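Local coordinates for extracellular solute-binding protein (Bordetella parapertussis, PDB 3PU5) that probably binds a small solute, perhaps a polyamine, outside the cytoplasmic membrane and delivers it to a transporter for uptake, at residues N20-Q32 with A257-F271. Residues are numbered along the deposited sequence; the frame is centred on the assembly and turned at random.
Sequences NVRKHMAEPFEKQ and AFMNYALGEEAQKAF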
loop_
_atom_site.group_PDB
_atom_site.type_symbol
_atom_site.label_atom_id
_atom_site.label_comp_id
_atom_site.label_asym_id
_atom_site.label_seq_id
_atom_site.Cartn_x
_atom_site.Cartn_y
_atom_site.Cartn_z
ATOM N N ASN A 20 3.204 -15.335 4.623
ATOM C CA ASN A 20 4.519 -14.803 4.313
ATOM C C ASN A 20 5.136 -13.996 5.439
ATOM O O ASN A 20 6.344 -14.017 5.607
ATOM C CB ASN A 20 4.517 -14.070 2.977
ATOM C CG ASN A 20 4.570 -15.039 1.811
ATOM O OD1 ASN A 20 5.637 -15.545 1.472
ATOM N ND2 ASN A 20 3.416 -15.327 1.217
ATOM N N VAL A 21 4.304 -13.311 6.225
ATOM C CA VAL A 21 4.785 -12.692 7.451
ATOM C C VAL A 21 5.342 -13.761 8.387
ATOM O O VAL A 21 6.386 -13.572 8.991
ATOM C CB VAL A 21 3.674 -11.920 8.191
ATOM C CG1 VAL A 21 4.174 -11.496 9.571
ATOM C CG2 VAL A 21 3.230 -10.699 7.378
ATOM N N ARG A 22 4.634 -14.883 8.503
ATOM C CA ARG A 22 5.081 -15.983 9.357
ATOM C C ARG A 22 6.410 -16.540 8.855
ATOM O O ARG A 22 7.367 -16.684 9.610
ATOM C CB ARG A 22 4.035 -17.106 9.405
ATOM C CG ARG A 22 4.429 -18.251 10.351
ATOM C CD ARG A 22 3.424 -19.402 10.349
ATOM N NE ARG A 22 2.141 -19.018 10.943
ATOM C CZ ARG A 22 0.980 -19.052 10.295
ATOM N NH1 ARG A 22 0.934 -19.461 9.031
ATOM N NH2 ARG A 22 -0.139 -18.687 10.912
ATOM N N LYS A 23 6.457 -16.844 7.566
ATOM C CA LYS A 23 7.633 -17.453 6.952
ATOM C C LYS A 23 8.873 -16.549 6.970
ATOM O O LYS A 23 9.999 -17.004 7.231
ATOM C CB LYS A 23 7.294 -17.838 5.511
ATOM C CG LYS A 23 8.375 -18.616 4.780
ATOM C CD LYS A 23 7.913 -18.955 3.369
ATOM C CE LYS A 23 8.867 -19.909 2.666
ATOM N NZ LYS A 23 8.455 -20.133 1.244
ATOM N N HIS A 24 8.670 -15.266 6.689
ATOM C CA HIS A 24 9.805 -14.375 6.446
ATOM C C HIS A 24 10.114 -13.387 7.562
ATOM O O HIS A 24 11.181 -12.762 7.570
ATOM C CB HIS A 24 9.627 -13.657 5.107
ATOM C CG HIS A 24 9.540 -14.596 3.948
ATOM N ND1 HIS A 24 10.603 -15.377 3.548
ATOM C CD2 HIS A 24 8.511 -14.912 3.129
ATOM C CE1 HIS A 24 10.236 -16.120 2.520
ATOM N NE2 HIS A 24 8.970 -15.858 2.246
HETATM N N MSE A 25 9.186 -13.248 8.508
HETATM C CA MSE A 25 9.405 -12.347 9.633
HETATM C C MSE A 25 9.321 -13.061 10.983
HETATM O O MSE A 25 10.271 -13.030 11.758
HETATM C CB MSE A 25 8.422 -11.177 9.569
HETATM C CG MSE A 25 8.554 -10.353 8.285
HETATM SE SE MSE A 25 7.313 -8.849 8.204
HETATM C CE MSE A 25 8.251 -7.801 6.834
ATOM N N ALA A 26 8.188 -13.706 11.254
ATOM C CA ALA A 26 7.953 -14.350 12.550
ATOM C C ALA A 26 8.899 -15.525 12.813
ATOM O O ALA A 26 9.553 -15.571 13.848
ATOM C CB ALA A 26 6.509 -14.791 12.679
ATOM N N GLU A 27 8.984 -16.462 11.870
ATOM C CA GLU A 27 9.823 -17.651 12.061
ATOM C C GLU A 27 11.325 -17.342 12.196
ATOM O O GLU A 27 11.959 -17.791 13.149
ATOM C CB GLU A 27 9.548 -18.709 10.987
ATOM C CG GLU A 27 8.238 -19.476 11.204
ATOM C CD GLU A 27 7.811 -20.300 9.988
ATOM O OE1 GLU A 27 8.584 -20.378 9.012
ATOM O OE2 GLU A 27 6.700 -20.876 10.004
ATOM N N PRO A 28 11.898 -16.565 11.255
ATOM C CA PRO A 28 13.312 -16.188 11.390
ATOM C C PRO A 28 13.616 -15.456 12.693
ATOM O O PRO A 28 14.657 -15.697 13.304
ATOM C CB PRO A 28 13.538 -15.253 10.198
ATOM C CG PRO A 28 12.536 -15.708 9.184
ATOM C CD PRO A 28 11.322 -16.085 9.986
ATOM N N PHE A 29 12.715 -14.577 13.113
ATOM C CA PHE A 29 12.902 -13.843 14.356
ATOM C C PHE A 29 12.926 -14.776 15.562
ATOM O O PHE A 29 13.768 -14.627 16.448
ATOM C CB PHE A 29 11.796 -12.808 14.545
ATOM C CG PHE A 29 11.889 -12.063 15.846
ATOM C CD1 PHE A 29 12.862 -11.097 16.033
ATOM C CD2 PHE A 29 11.005 -12.335 16.884
ATOM C CE1 PHE A 29 12.954 -10.410 17.237
ATOM C CE2 PHE A 29 11.082 -11.656 18.073
ATOM C CZ PHE A 29 12.061 -10.689 18.255
ATOM N N GLU A 30 11.981 -15.715 15.601
ATOM C CA GLU A 30 11.917 -16.694 16.680
ATOM C C GLU A 30 13.258 -17.419 16.766
ATOM O O GLU A 30 13.808 -17.619 17.845
ATOM C CB GLU A 30 10.814 -17.727 16.415
ATOM C CG GLU A 30 9.374 -17.233 16.538
ATOM C CD GLU A 30 8.354 -18.382 16.460
ATOM O OE1 GLU A 30 8.644 -19.396 15.791
ATOM O OE2 GLU A 30 7.270 -18.282 17.080
ATOM N N LYS A 31 13.780 -17.810 15.608
ATOM C CA LYS A 31 15.024 -18.555 15.550
ATOM C C LYS A 31 16.183 -17.760 16.119
ATOM O O LYS A 31 16.996 -18.293 16.867
ATOM C CB LYS A 31 15.338 -18.974 14.112
ATOM C CG LYS A 31 14.584 -20.210 13.659
ATOM C CD LYS A 31 15.004 -20.620 12.255
ATOM C CE LYS A 31 16.520 -20.751 12.147
ATOM N NZ LYS A 31 16.953 -21.151 10.775
ATOM N N GLN A 32 16.265 -16.482 15.772
ATOM C CA GLN A 32 17.410 -15.686 16.191
ATOM C C GLN A 32 17.286 -15.170 17.612
ATOM O O GLN A 32 18.296 -14.971 18.292
ATOM C CB GLN A 32 17.640 -14.543 15.212
ATOM C CG GLN A 32 17.884 -15.065 13.812
ATOM C CD GLN A 32 18.088 -13.972 12.798
ATOM O OE1 GLN A 32 18.034 -14.220 11.587
ATOM N NE2 GLN A 32 18.316 -12.747 13.278
ATOM N N ALA A 257 11.897 -5.209 19.547
ATOM C CA ALA A 257 12.872 -6.129 18.985
ATOM C C ALA A 257 12.318 -6.798 17.735
ATOM O O ALA A 257 13.014 -6.908 16.719
ATOM C CB ALA A 257 13.282 -7.166 20.016
ATOM N N PHE A 258 11.064 -7.235 17.794
ATOM C CA PHE A 258 10.439 -7.782 16.593
ATOM C C PHE A 258 10.352 -6.726 15.483
ATOM O O PHE A 258 10.680 -6.996 14.317
ATOM C CB PHE A 258 9.041 -8.356 16.880
ATOM C CG PHE A 258 8.342 -8.831 15.642
ATOM C CD1 PHE A 258 8.670 -10.053 15.071
ATOM C CD2 PHE A 258 7.401 -8.031 15.006
ATOM C CE1 PHE A 258 8.049 -10.480 13.892
ATOM C CE2 PHE A 258 6.769 -8.457 13.835
ATOM C CZ PHE A 258 7.096 -9.679 13.278
HETATM N N MSE A 259 9.899 -5.528 15.833
HETATM C CA MSE A 259 9.764 -4.478 14.830
HETATM C C MSE A 259 11.123 -4.178 14.199
HETATM O O MSE A 259 11.236 -3.996 12.990
HETATM C CB MSE A 259 9.182 -3.216 15.456
HETATM C CG MSE A 259 8.898 -2.100 14.469
HETATM SE SE MSE A 259 7.907 -0.640 15.349
HETATM C CE MSE A 259 7.748 0.565 13.811
ATOM N N ASN A 260 12.160 -4.138 15.025
ATOM C CA ASN A 260 13.496 -3.892 14.512
ATOM C C ASN A 260 13.902 -4.945 13.491
ATOM O O ASN A 260 14.511 -4.627 12.475
ATOM C CB ASN A 260 14.512 -3.880 15.643
ATOM C CG ASN A 260 15.890 -3.502 15.164
ATOM O OD1 ASN A 260 16.075 -2.448 14.552
ATOM N ND2 ASN A 260 16.866 -4.366 15.423
ATOM N N TYR A 261 13.571 -6.202 13.772
ATOM C CA TYR A 261 13.880 -7.270 12.831
ATOM C C TYR A 261 13.039 -7.143 11.557
ATOM O O TYR A 261 13.561 -7.250 10.451
ATOM C CB TYR A 261 13.727 -8.667 13.460
ATOM C CG TYR A 261 14.109 -9.753 12.481
ATOM C CD1 TYR A 261 13.140 -10.467 11.802
ATOM C CD2 TYR A 261 15.446 -10.005 12.180
ATOM C CE1 TYR A 261 13.483 -11.435 10.874
ATOM C CE2 TYR A 261 15.801 -10.969 11.258
ATOM C CZ TYR A 261 14.815 -11.679 10.607
ATOM O OH TYR A 261 15.145 -12.630 9.680
ATOM N N ALA A 262 11.744 -6.883 11.720
ATOM C CA ALA A 262 10.813 -6.860 10.588
ATOM C C ALA A 262 11.158 -5.763 9.597
ATOM O O ALA A 262 10.919 -5.888 8.395
ATOM C CB ALA A 262 9.359 -6.695 11.083
ATOM N N LEU A 263 11.712 -4.676 10.115
ATOM C CA LEU A 263 12.058 -3.522 9.299
ATOM C C LEU A 263 13.511 -3.596 8.851
ATOM O O LEU A 263 13.988 -2.719 8.119
ATOM C CB LEU A 263 11.811 -2.220 10.083
ATOM C CG LEU A 263 10.343 -1.908 10.413
ATOM C CD1 LEU A 263 10.201 -0.641 11.271
ATOM C CD2 LEU A 263 9.540 -1.786 9.132
ATOM N N GLY A 264 14.207 -4.639 9.298
ATOM C CA GLY A 264 15.610 -4.819 8.972
ATOM C C GLY A 264 15.796 -5.336 7.561
ATOM O O GLY A 264 14.845 -5.809 6.923
ATOM N N GLU A 265 17.030 -5.266 7.072
ATOM C CA GLU A 265 17.323 -5.568 5.671
ATOM C C GLU A 265 17.006 -7.022 5.278
ATOM O O GLU A 265 16.482 -7.284 4.194
ATOM C CB GLU A 265 18.787 -5.226 5.347
ATOM C CG GLU A 265 19.169 -5.478 3.898
ATOM C CD GLU A 265 20.646 -5.218 3.599
ATOM O OE1 GLU A 265 21.354 -4.635 4.460
ATOM O OE2 GLU A 265 21.091 -5.595 2.488
ATOM N N GLU A 266 17.315 -7.963 6.159
ATOM C CA GLU A 266 17.136 -9.377 5.841
ATOM C C GLU A 266 15.655 -9.748 5.699
ATOM O O GLU A 266 15.243 -10.364 4.713
ATOM C CB GLU A 266 17.824 -10.235 6.908
ATOM C CG GLU A 266 17.451 -11.713 6.911
ATOM C CD GLU A 266 18.195 -12.478 8.002
ATOM O OE1 GLU A 266 19.412 -12.704 7.845
ATOM O OE2 GLU A 266 17.576 -12.845 9.023
ATOM N N ALA A 267 14.849 -9.355 6.673
ATOM C CA ALA A 267 13.429 -9.675 6.642
ATOM C C ALA A 267 12.697 -8.871 5.565
ATOM O O ALA A 267 11.814 -9.387 4.883
ATOM C CB ALA A 267 12.805 -9.452 8.012
ATOM N N GLN A 268 13.062 -7.605 5.406
ATOM C CA GLN A 268 12.433 -6.780 4.384
ATOM C C GLN A 268 12.641 -7.398 3.008
ATOM O O GLN A 268 11.702 -7.518 2.210
ATOM C CB GLN A 268 12.978 -5.358 4.421
ATOM C CG GLN A 268 12.378 -4.515 5.532
ATOM C CD GLN A 268 10.984 -4.027 5.191
ATOM O OE1 GLN A 268 10.785 -3.379 4.167
ATOM N NE2 GLN A 268 10.008 -4.340 6.044
ATOM N N LYS A 269 13.874 -7.805 2.724
ATOM C CA LYS A 269 14.144 -8.395 1.425
ATOM C C LYS A 269 13.359 -9.689 1.246
ATOM O O LYS A 269 12.721 -9.903 0.212
ATOM C CB LYS A 269 15.634 -8.664 1.239
ATOM C CG LYS A 269 15.988 -9.216 -0.133
ATOM C CD LYS A 269 17.471 -9.556 -0.189
ATOM C CE LYS A 269 18.002 -9.520 -1.612
ATOM N NZ LYS A 269 17.273 -10.425 -2.513
ATOM N N ALA A 270 13.412 -10.558 2.248
ATOM C CA ALA A 270 12.795 -11.873 2.131
ATOM C C ALA A 270 11.278 -11.760 1.962
ATOM O O ALA A 270 10.702 -12.388 1.087
ATOM C CB ALA A 270 13.143 -12.735 3.345
ATOM N N PHE A 271 10.643 -10.942 2.791
ATOM C CA PHE A 271 9.196 -10.759 2.718
ATOM C C PHE A 271 8.785 -10.059 1.416
ATOM O O PHE A 271 7.895 -10.532 0.712
ATOM C CB PHE A 271 8.680 -9.992 3.949
ATOM C CG PHE A 271 7.194 -9.712 3.920
ATOM C CD1 PHE A 271 6.275 -10.726 4.176
ATOM C CD2 PHE A 271 6.719 -8.435 3.633
ATOM C CE1 PHE A 271 4.909 -10.472 4.158
ATOM C CE2 PHE A 271 5.359 -8.169 3.612
ATOM C CZ PHE A 271 4.450 -9.188 3.879
HETATM O O HOH W 1 13.890 -13.056 7.199
#
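Phe29 and Phe258 form a T-shaped (edge-to-face) pair. The edge of Phe258 points at the face of Phe29, with the planes at 87° and the centroids 5.4 Å apart. Phe258 CA adds a CH-pi contact, 3.9 Å from the centroid of the Phe29 ring. Tyr261 CB meets Phe29 CD1 at 3.6 Å, and the two side chains run past each other in opposite directions.

Met25, present as selenomethionine, makes a Met-aromatic contact with Phe271. Its SE lies over the face of the Phe271 ring, 4.6 Å from the centroid. CG stands anti to the carbonyl carbon (chi1 -60°) and the chain beyond it is extended, which carries CE to Phe271 CD2 and Ala262 O. The Met25 side chain is a knob among Phe258, Ala262, Ala267 and Phe271. Phe271 is a knob in return, among Asn20, Val21, His24 and Met25; Val21 CG2 touches Phe271 CE1 at 3.6 Å. Tyr261 is a third, among Met25, Pro28, Phe29 and Gln32.

Helix 15-33 leads from strand 7-12 to the parallel strand 36-41, a beta-alpha-beta crossover in one lobe of the periplasmic binding protein fold. Helices 252-262 and 265-275 pack against it. Segment 265-271 runs nearly antiparallel to 20-32, at 157°.

Ala270 O sits over the centre of one face of the His24 ring, with Lys23 CG, from its own helix, over the opposite face.

A water bridges the two segments, donating to His24 O and to Tyr261 OH, 2.8 Å from each. Within 257-271, Tyr261 OH donates to Glu266 OE2 (2.5 Å), which uses its anti lone pair.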